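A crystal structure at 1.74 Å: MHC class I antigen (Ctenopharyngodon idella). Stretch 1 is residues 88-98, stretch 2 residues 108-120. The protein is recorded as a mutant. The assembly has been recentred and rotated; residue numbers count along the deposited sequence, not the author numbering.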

# COMPACT_ATOMS: atom_id res chain seq x y z
N GLY A 88 -6.66 -25.72 9.66
CA GLY A 88 -5.98 -24.82 8.73
C GLY A 88 -6.05 -23.35 9.10
O GLY A 88 -6.83 -22.94 9.97
N VAL A 89 -5.22 -22.55 8.43
CA VAL A 89 -5.15 -21.11 8.67
C VAL A 89 -6.32 -20.38 8.00
O VAL A 89 -6.63 -20.61 6.83
CB VAL A 89 -3.78 -20.52 8.23
CG1 VAL A 89 -3.46 -20.86 6.78
CG2 VAL A 89 -3.73 -19.01 8.47
N HIS A 90 -6.98 -19.51 8.76
CA HIS A 90 -8.04 -18.67 8.20
C HIS A 90 -7.86 -17.23 8.65
O HIS A 90 -7.17 -16.96 9.63
CB HIS A 90 -9.42 -19.23 8.56
CG HIS A 90 -9.67 -20.60 8.01
ND1 HIS A 90 -10.04 -20.81 6.70
CD2 HIS A 90 -9.58 -21.82 8.58
CE1 HIS A 90 -10.18 -22.11 6.49
NE2 HIS A 90 -9.90 -22.75 7.61
N THR A 91 -8.46 -16.31 7.90
CA THR A 91 -8.28 -14.88 8.14
C THR A 91 -9.62 -14.16 8.26
O THR A 91 -10.61 -14.54 7.62
CB THR A 91 -7.47 -14.18 7.02
OG1 THR A 91 -8.29 -14.05 5.86
CG2 THR A 91 -6.22 -14.97 6.67
N TRP A 92 -9.62 -13.12 9.09
CA TRP A 92 -10.77 -12.27 9.30
C TRP A 92 -10.27 -10.83 9.20
O TRP A 92 -9.30 -10.45 9.86
CB TRP A 92 -11.39 -12.55 10.67
CG TRP A 92 -12.58 -11.70 11.04
CD1 TRP A 92 -12.65 -10.79 12.07
CD2 TRP A 92 -13.86 -11.69 10.41
NE1 TRP A 92 -13.90 -10.22 12.11
CE2 TRP A 92 -14.66 -10.75 11.10
CE3 TRP A 92 -14.42 -12.40 9.32
CZ2 TRP A 92 -15.99 -10.49 10.74
CZ3 TRP A 92 -15.73 -12.13 8.96
CH2 TRP A 92 -16.50 -11.18 9.67
N GLN A 93 -10.92 -10.05 8.34
CA GLN A 93 -10.48 -8.68 8.07
C GLN A 93 -11.60 -7.67 8.25
O GLN A 93 -12.76 -7.95 7.99
CB GLN A 93 -9.95 -8.57 6.64
CG GLN A 93 -8.57 -9.15 6.41
CD GLN A 93 -8.30 -9.35 4.93
OE1 GLN A 93 -8.89 -10.22 4.29
NE2 GLN A 93 -7.40 -8.55 4.37
N ASN A 94 -11.21 -6.47 8.68
CA ASN A 94 -12.11 -5.34 8.78
C ASN A 94 -11.37 -4.12 8.23
O ASN A 94 -10.21 -3.88 8.59
CB ASN A 94 -12.51 -5.14 10.25
CG ASN A 94 -13.48 -3.97 10.47
OD1 ASN A 94 -14.31 -3.63 9.62
ND2 ASN A 94 -13.40 -3.39 11.65
N MET A 95 -12.01 -3.39 7.33
CA MET A 95 -11.54 -2.06 6.97
C MET A 95 -12.68 -1.07 7.11
O MET A 95 -13.82 -1.36 6.73
CB MET A 95 -10.92 -2.03 5.56
CG MET A 95 -11.89 -2.36 4.44
SD MET A 95 -11.07 -2.57 2.85
CE MET A 95 -10.31 -0.96 2.65
N TYR A 96 -12.39 0.09 7.67
CA TYR A 96 -13.39 1.13 7.78
C TYR A 96 -12.68 2.46 7.74
O TYR A 96 -11.48 2.55 8.00
CB TYR A 96 -14.23 0.98 9.06
CG TYR A 96 -13.47 1.11 10.36
CD1 TYR A 96 -13.32 2.35 10.99
CD2 TYR A 96 -12.93 -0.02 10.99
CE1 TYR A 96 -12.64 2.47 12.19
CE2 TYR A 96 -12.25 0.09 12.19
CZ TYR A 96 -12.11 1.33 12.79
OH TYR A 96 -11.44 1.44 13.98
N GLY A 97 -13.43 3.51 7.43
CA GLY A 97 -12.84 4.82 7.41
C GLY A 97 -13.76 5.87 6.85
O GLY A 97 -14.86 5.57 6.41
N CYS A 98 -13.27 7.11 6.86
CA CYS A 98 -14.06 8.25 6.44
C CYS A 98 -13.21 9.15 5.57
O CYS A 98 -11.98 9.14 5.64
CB CYS A 98 -14.57 9.03 7.67
SG CYS A 98 -13.29 9.59 8.82
N GLY A 108 -17.99 7.57 3.95
CA GLY A 108 -17.45 6.57 4.86
C GLY A 108 -17.86 5.17 4.46
O GLY A 108 -18.85 4.99 3.74
N PHE A 109 -17.09 4.19 4.93
CA PHE A 109 -17.35 2.78 4.63
C PHE A 109 -17.02 1.91 5.84
O PHE A 109 -16.24 2.31 6.71
CB PHE A 109 -16.53 2.33 3.42
CG PHE A 109 -15.04 2.39 3.65
CD1 PHE A 109 -14.35 3.59 3.50
CD2 PHE A 109 -14.33 1.24 4.01
CE1 PHE A 109 -12.98 3.65 3.72
CE2 PHE A 109 -12.96 1.30 4.22
CZ PHE A 109 -12.29 2.50 4.08
N TYR A 110 -17.61 0.71 5.88
CA TYR A 110 -17.38 -0.24 6.96
C TYR A 110 -17.60 -1.64 6.39
O TYR A 110 -18.72 -1.97 5.97
CB TYR A 110 -18.32 0.03 8.14
CG TYR A 110 -17.66 0.00 9.50
CD1 TYR A 110 -17.15 -1.18 10.04
CD2 TYR A 110 -17.55 1.17 10.27
CE1 TYR A 110 -16.54 -1.20 11.29
CE2 TYR A 110 -16.94 1.16 11.52
CZ TYR A 110 -16.44 -0.03 12.02
OH TYR A 110 -15.84 -0.04 13.26
N GLN A 111 -16.54 -2.45 6.35
CA GLN A 111 -16.56 -3.73 5.61
C GLN A 111 -15.78 -4.82 6.33
O GLN A 111 -14.77 -4.55 6.99
CB GLN A 111 -15.96 -3.54 4.21
CG GLN A 111 -16.70 -2.55 3.33
CD GLN A 111 -15.86 -2.03 2.18
OE1 GLN A 111 -14.73 -2.47 1.97
NE2 GLN A 111 -16.42 -1.10 1.42
N TYR A 112 -16.25 -6.06 6.19
CA TYR A 112 -15.57 -7.22 6.75
C TYR A 112 -15.39 -8.30 5.68
O TYR A 112 -16.21 -8.42 4.77
CB TYR A 112 -16.38 -7.80 7.91
CG TYR A 112 -16.51 -6.89 9.13
CD1 TYR A 112 -17.48 -5.89 9.18
CD2 TYR A 112 -15.67 -7.06 10.24
CE1 TYR A 112 -17.61 -5.07 10.29
CE2 TYR A 112 -15.80 -6.24 11.36
CZ TYR A 112 -16.76 -5.25 11.38
OH TYR A 112 -16.90 -4.45 12.50
N ALA A 113 -14.32 -9.09 5.79
CA ALA A 113 -14.08 -10.22 4.88
C ALA A 113 -13.57 -11.43 5.64
O ALA A 113 -12.83 -11.30 6.62
CB ALA A 113 -13.07 -9.84 3.80
N TYR A 114 -13.98 -12.60 5.17
CA TYR A 114 -13.47 -13.86 5.67
C TYR A 114 -12.68 -14.55 4.57
O TYR A 114 -13.15 -14.66 3.43
CB TYR A 114 -14.62 -14.76 6.14
CG TYR A 114 -14.15 -16.14 6.57
CD1 TYR A 114 -13.36 -16.30 7.70
CD2 TYR A 114 -14.51 -17.28 5.84
CE1 TYR A 114 -12.93 -17.55 8.11
CE2 TYR A 114 -14.08 -18.53 6.24
CZ TYR A 114 -13.30 -18.67 7.37
OH TYR A 114 -12.87 -19.91 7.77
N ASP A 115 -11.47 -15.00 4.91
CA ASP A 115 -10.51 -15.54 3.94
C ASP A 115 -10.37 -14.67 2.69
O ASP A 115 -10.29 -15.17 1.57
CB ASP A 115 -10.83 -17.01 3.59
CG ASP A 115 -10.49 -17.97 4.71
OD1 ASP A 115 -9.66 -17.62 5.58
OD2 ASP A 115 -11.04 -19.09 4.74
N GLY A 116 -10.35 -13.35 2.90
CA GLY A 116 -10.16 -12.39 1.82
C GLY A 116 -11.32 -12.22 0.85
O GLY A 116 -11.14 -11.70 -0.25
N GLU A 117 -12.50 -12.67 1.26
CA GLU A 117 -13.72 -12.49 0.46
C GLU A 117 -14.79 -11.75 1.25
O GLU A 117 -14.96 -12.00 2.45
CB GLU A 117 -14.26 -13.84 -0.00
CG GLU A 117 -13.41 -14.51 -1.07
CD GLU A 117 -14.06 -15.78 -1.60
OE1 GLU A 117 -14.42 -16.66 -0.79
OE2 GLU A 117 -14.20 -15.90 -2.83
N ASP A 118 -15.53 -10.86 0.58
CA ASP A 118 -16.62 -10.09 1.23
C ASP A 118 -17.47 -10.97 2.13
O ASP A 118 -17.87 -12.07 1.74
CB ASP A 118 -17.53 -9.44 0.18
CG ASP A 118 -16.87 -8.27 -0.54
OD1 ASP A 118 -15.76 -7.85 -0.15
OD2 ASP A 118 -17.49 -7.76 -1.49
N PHE A 119 -17.75 -10.47 3.34
CA PHE A 119 -18.62 -11.16 4.28
C PHE A 119 -19.86 -10.29 4.56
O PHE A 119 -20.97 -10.64 4.16
CB PHE A 119 -17.86 -11.52 5.56
CG PHE A 119 -18.63 -12.41 6.51
CD1 PHE A 119 -18.76 -13.77 6.27
CD2 PHE A 119 -19.22 -11.87 7.66
CE1 PHE A 119 -19.46 -14.59 7.15
CE2 PHE A 119 -19.92 -12.69 8.55
CZ PHE A 119 -20.04 -14.05 8.29
N VAL A 120 -19.66 -9.15 5.23
CA VAL A 120 -20.73 -8.15 5.40
C VAL A 120 -20.20 -6.74 5.14
O VAL A 120 -19.04 -6.43 5.46
CB VAL A 120 -21.41 -8.19 6.80
CG1 VAL A 120 -22.26 -9.44 6.98
CG2 VAL A 120 -20.40 -8.05 7.92
O HOH W 1 -10.29 -12.15 5.47

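How does the pairing begin at G108? Strand 108-114 runs antiparallel to strand 90-98, and G108 sits opposite C98 with their CA atoms 4.1 Å apart, and G108 CA lies 3.2 Å from G97 O. F109 and G97 exchange two backbone hydrogen bonds, F109 N to G97 O (3.0 Å) and G97 N to F109 O (3.1 Å). The F109 ring reaches back over the neighbouring strand, one face covering G97 N; a CB on G97 would stand only 3.4 Å from F109 CE1, so glycine suits the site.

What do the alternating side chains do from Y110 to A113? Y110 stacks, offset, on Y96: centroids lie 4.5 Å apart, planes at 5°, and Y96 CB rests over the Y110 ring. Q111 points to the other face, beside M95, and its backbone pairs with that residue through N to M95 O and O to M95 N, both 3.0 Å. Y112 returns to the tyrosine face, where its CD2 meets W92 CZ2 at 3.5 Å. A113 exchanges 2.9 Å hydrogen bonds with Q93, A113 N to Q93 O and Q93 N to A113 O.

How is the end of the ladder fastened at the turn? Y114 opens a type I' turn, and its CB packs 4.0 Å from W92 CE3. D115 N donates to T91 O (2.9 Å), while its carboxylate bends back to accept from T91 N at OD1 (2.9 Å) and H90 ND1 at OD2 (2.8 Å). G116, with the positive phi that glycine tolerates, donates from its N to a water (2.8 Å from water O) that also bonds T91 OG1 and Q93 OE1.

What does the chain add after the turn? F119 presents its ring face to the edge of W92, with F119 CD2 3.5 Å from W92 CH2, extending the aromatic cluster around the buried tryptophan.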